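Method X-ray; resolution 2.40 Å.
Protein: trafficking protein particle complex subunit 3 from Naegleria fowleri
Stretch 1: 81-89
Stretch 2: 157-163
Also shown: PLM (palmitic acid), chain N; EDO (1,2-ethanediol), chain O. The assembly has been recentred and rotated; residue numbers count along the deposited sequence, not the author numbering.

Stretch 1 (81-89) ACREFKDTA
Stretch 2, residues 157-163: MVLMRVE

The backbone frame comes first. Residues 85-89 are helical and residues 160-163 form a strand; both elements run on later in the chain. Their axes come within 11.2 Å and cross at -58°, so the N-to-C directions diverge obliquely. Two pairs set the register: Cys82 CA lies 6.7 Å from Val158 CA, and Phe85 CA 7.5 Å from Met160 CA. Ahead of Phe85, Cys82 takes phi/psi -123/34 and Glu84 an extended -116/145; Leu159, at 66/37, turns the chain into the strand.

No hydrogen bond crosses the interface; the contact is van der Waals packing, largely between apolar side chains and a methyl group on backbone, and buries 269 Å². Met160 contributes most, with 88 Å² covered. Its m, t, t rotamer (-58°, -179°, -163°) extends the side chain so that Met160 CE reaches the backbone of the first stretch: 3.3 Å from Cys82 O, 3.7 Å from Glu84 C and 3.8 Å from Phe85 N. Thr88 CG2 also lies 3.8 Å from Met160 CE. With strand alternation, the CA-to-CB bonds of Met160 and Val162 point toward the first stretch, while Arg161 stays out of reach.

Phe85 (chi1 174°, t; chi2 77°) meets both strand residues. Met160 SD sits at the ring edge, 5.4 Å from the Phe85 ring centroid and 4.1 Å from Phe85 CD1, a sulfur-aromatic contact; Val162 CG1 packs 3.8 Å from Phe85 CE1. Nearer the loops, Cys82 CB touches Val158 CG1 at 3.9 Å, both side chains in m.

Within the first stretch, polar bonds hold the turn. Glu84 N donates to Asp87 OD2 (3.2 Å) and Asp87 N to Glu84 O (2.9 Å), a reciprocal pair. Thr88, with chi1 at 69° (p), sends OG1 back to Phe85 O at 2.7 Å, which also accepts Thr88 N at 3.0 Å.

One covalent link completes the site: Cys82 SG bonds palmitate C1 at 1.8 Å, a thioester whose carbonyl oxygen, palmitate O2, lies 3.3 Å from Thr88 CG2.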

# COMPACT_ATOMS: atom_id res chain seq x y z
N ALA C 81 -21.71 11.43 -16.37
CA ALA C 81 -20.80 12.32 -15.68
C ALA C 81 -19.42 12.27 -16.33
O ALA C 81 -18.56 13.11 -16.02
CB ALA C 81 -20.72 11.96 -14.20
N CYS C 82 -19.20 11.29 -17.21
CA CYS C 82 -17.91 11.01 -17.82
C CYS C 82 -18.03 11.06 -19.33
O CYS C 82 -17.31 10.36 -20.04
CB CYS C 82 -17.43 9.62 -17.39
SG CYS C 82 -17.12 9.45 -15.64
N ARG C 83 -18.89 11.94 -19.85
CA ARG C 83 -19.08 11.99 -21.29
C ARG C 83 -17.95 12.75 -21.97
O ARG C 83 -17.50 12.36 -23.06
CB ARG C 83 -20.41 12.67 -21.63
CG ARG C 83 -20.81 12.55 -23.08
CD ARG C 83 -22.00 13.42 -23.43
NE ARG C 83 -21.59 14.80 -23.72
CZ ARG C 83 -21.64 15.79 -22.84
NH1 ARG C 83 -21.24 17.00 -23.20
NH2 ARG C 83 -22.06 15.58 -21.60
N GLU C 84 -17.46 13.82 -21.35
CA GLU C 84 -16.43 14.64 -21.96
C GLU C 84 -15.16 14.60 -21.13
O GLU C 84 -15.20 14.59 -19.89
CB GLU C 84 -16.91 16.09 -22.12
CG GLU C 84 -17.90 16.27 -23.27
CD GLU C 84 -17.20 16.43 -24.61
OE1 GLU C 84 -16.32 17.31 -24.72
OE2 GLU C 84 -17.50 15.65 -25.54
N PHE C 85 -14.03 14.65 -21.84
CA PHE C 85 -12.70 14.63 -21.23
C PHE C 85 -12.53 15.80 -20.27
O PHE C 85 -11.88 15.67 -19.23
CB PHE C 85 -11.63 14.67 -22.32
CG PHE C 85 -10.21 14.81 -21.78
CD1 PHE C 85 -9.54 13.73 -21.22
CD2 PHE C 85 -9.56 16.03 -21.85
CE1 PHE C 85 -8.24 13.86 -20.74
CE2 PHE C 85 -8.27 16.17 -21.38
CZ PHE C 85 -7.61 15.09 -20.83
N LYS C 86 -13.03 16.98 -20.65
CA LYS C 86 -12.95 18.15 -19.79
C LYS C 86 -13.58 17.88 -18.42
O LYS C 86 -13.13 18.45 -17.42
CB LYS C 86 -13.63 19.35 -20.46
N ASP C 87 -14.59 17.01 -18.35
CA ASP C 87 -15.25 16.71 -17.08
C ASP C 87 -14.36 15.91 -16.14
O ASP C 87 -14.58 15.94 -14.92
CB ASP C 87 -16.53 15.90 -17.31
CG ASP C 87 -17.53 16.62 -18.18
OD1 ASP C 87 -17.66 17.85 -18.04
OD2 ASP C 87 -18.20 15.93 -19.00
N THR C 88 -13.38 15.18 -16.66
CA THR C 88 -12.57 14.33 -15.80
C THR C 88 -11.72 15.15 -14.85
O THR C 88 -11.36 14.64 -13.78
CB THR C 88 -11.68 13.41 -16.63
OG1 THR C 88 -10.68 14.20 -17.29
CG2 THR C 88 -12.52 12.66 -17.68
N ALA C 89 -11.41 16.40 -15.20
CA ALA C 89 -10.47 17.18 -14.40
C ALA C 89 -11.00 17.40 -12.98
O ALA C 89 -10.31 17.08 -12.00
CB ALA C 89 -10.18 18.51 -15.09
N MET C 157 -11.56 2.89 -18.94
CA MET C 157 -12.83 2.22 -18.68
C MET C 157 -14.03 3.09 -19.03
O MET C 157 -15.11 2.55 -19.32
CB MET C 157 -12.87 1.78 -17.22
CG MET C 157 -11.80 0.73 -16.89
SD MET C 157 -11.87 -0.71 -17.98
CE MET C 157 -10.52 -0.36 -19.11
N VAL C 158 -13.89 4.42 -19.02
CA VAL C 158 -14.94 5.30 -19.52
C VAL C 158 -14.56 5.76 -20.93
O VAL C 158 -14.84 6.90 -21.32
CB VAL C 158 -15.21 6.48 -18.57
CG1 VAL C 158 -15.94 5.99 -17.32
CG2 VAL C 158 -13.91 7.13 -18.15
N LEU C 159 -13.86 4.88 -21.65
CA LEU C 159 -13.70 4.95 -23.11
C LEU C 159 -12.91 6.18 -23.55
O LEU C 159 -13.20 6.79 -24.58
CB LEU C 159 -15.05 4.89 -23.83
CG LEU C 159 -15.91 3.67 -23.50
CD1 LEU C 159 -17.04 3.55 -24.50
CD2 LEU C 159 -15.08 2.39 -23.45
N MET C 160 -11.90 6.54 -22.77
CA MET C 160 -10.98 7.60 -23.14
C MET C 160 -9.57 7.04 -23.09
O MET C 160 -9.15 6.49 -22.07
CB MET C 160 -11.09 8.80 -22.21
CG MET C 160 -12.46 9.39 -22.15
SD MET C 160 -12.38 10.79 -21.04
CE MET C 160 -14.12 11.04 -20.67
N ARG C 161 -8.86 7.12 -24.21
CA ARG C 161 -7.45 6.80 -24.23
C ARG C 161 -6.68 8.08 -23.95
O ARG C 161 -6.76 9.04 -24.73
CB ARG C 161 -7.02 6.20 -25.57
CG ARG C 161 -5.55 5.71 -25.58
CD ARG C 161 -5.31 4.69 -26.68
NE ARG C 161 -5.46 5.32 -28.00
CZ ARG C 161 -4.54 6.06 -28.61
NH1 ARG C 161 -3.37 6.30 -28.02
NH2 ARG C 161 -4.80 6.58 -29.81
N VAL C 162 -5.96 8.11 -22.83
CA VAL C 162 -5.25 9.31 -22.43
C VAL C 162 -3.78 8.97 -22.21
O VAL C 162 -3.41 7.81 -22.01
CB VAL C 162 -5.84 9.95 -21.15
CG1 VAL C 162 -7.34 10.23 -21.31
CG2 VAL C 162 -5.56 9.05 -19.92
N GLU C 163 -2.95 10.00 -22.28
CA GLU C 163 -1.57 9.95 -21.82
C GLU C 163 -1.46 10.85 -20.59
O GLU C 163 -2.01 11.96 -20.56
CB GLU C 163 -0.62 10.41 -22.93
CG GLU C 163 -0.35 9.33 -23.98
CD GLU C 163 0.46 9.83 -25.17
OE1 GLU C 163 0.40 9.21 -26.24
OE2 GLU C 163 1.11 10.89 -25.06
C1 PLM N . -15.45 10.10 -15.45
O2 PLM N . -14.77 10.63 -16.37
C2 PLM N . -14.88 9.93 -13.94
C3 PLM N . -13.36 10.12 -13.71
C4 PLM N . -12.63 8.84 -13.26
C5 PLM N . -11.95 8.91 -11.87
C6 PLM N . -10.69 8.01 -11.74
C7 PLM N . -10.04 7.98 -10.34
C8 PLM N . -8.52 8.29 -10.33
C9 PLM N . -7.84 8.01 -8.97
CA PLM N . -6.54 8.83 -8.70
CB PLM N . -5.84 8.49 -7.36
CC PLM N . -4.64 7.51 -7.50
CD PLM N . -4.33 6.72 -6.22
CE PLM N . -2.88 6.19 -6.11
CF PLM N . -2.73 5.02 -5.10
CG PLM N . -1.29 4.77 -4.63
C1 EDO O . -13.18 18.27 -24.13
O1 EDO O . -13.79 17.41 -23.15
C2 EDO O . -12.33 17.47 -25.11
O2 EDO O . -13.13 16.48 -25.77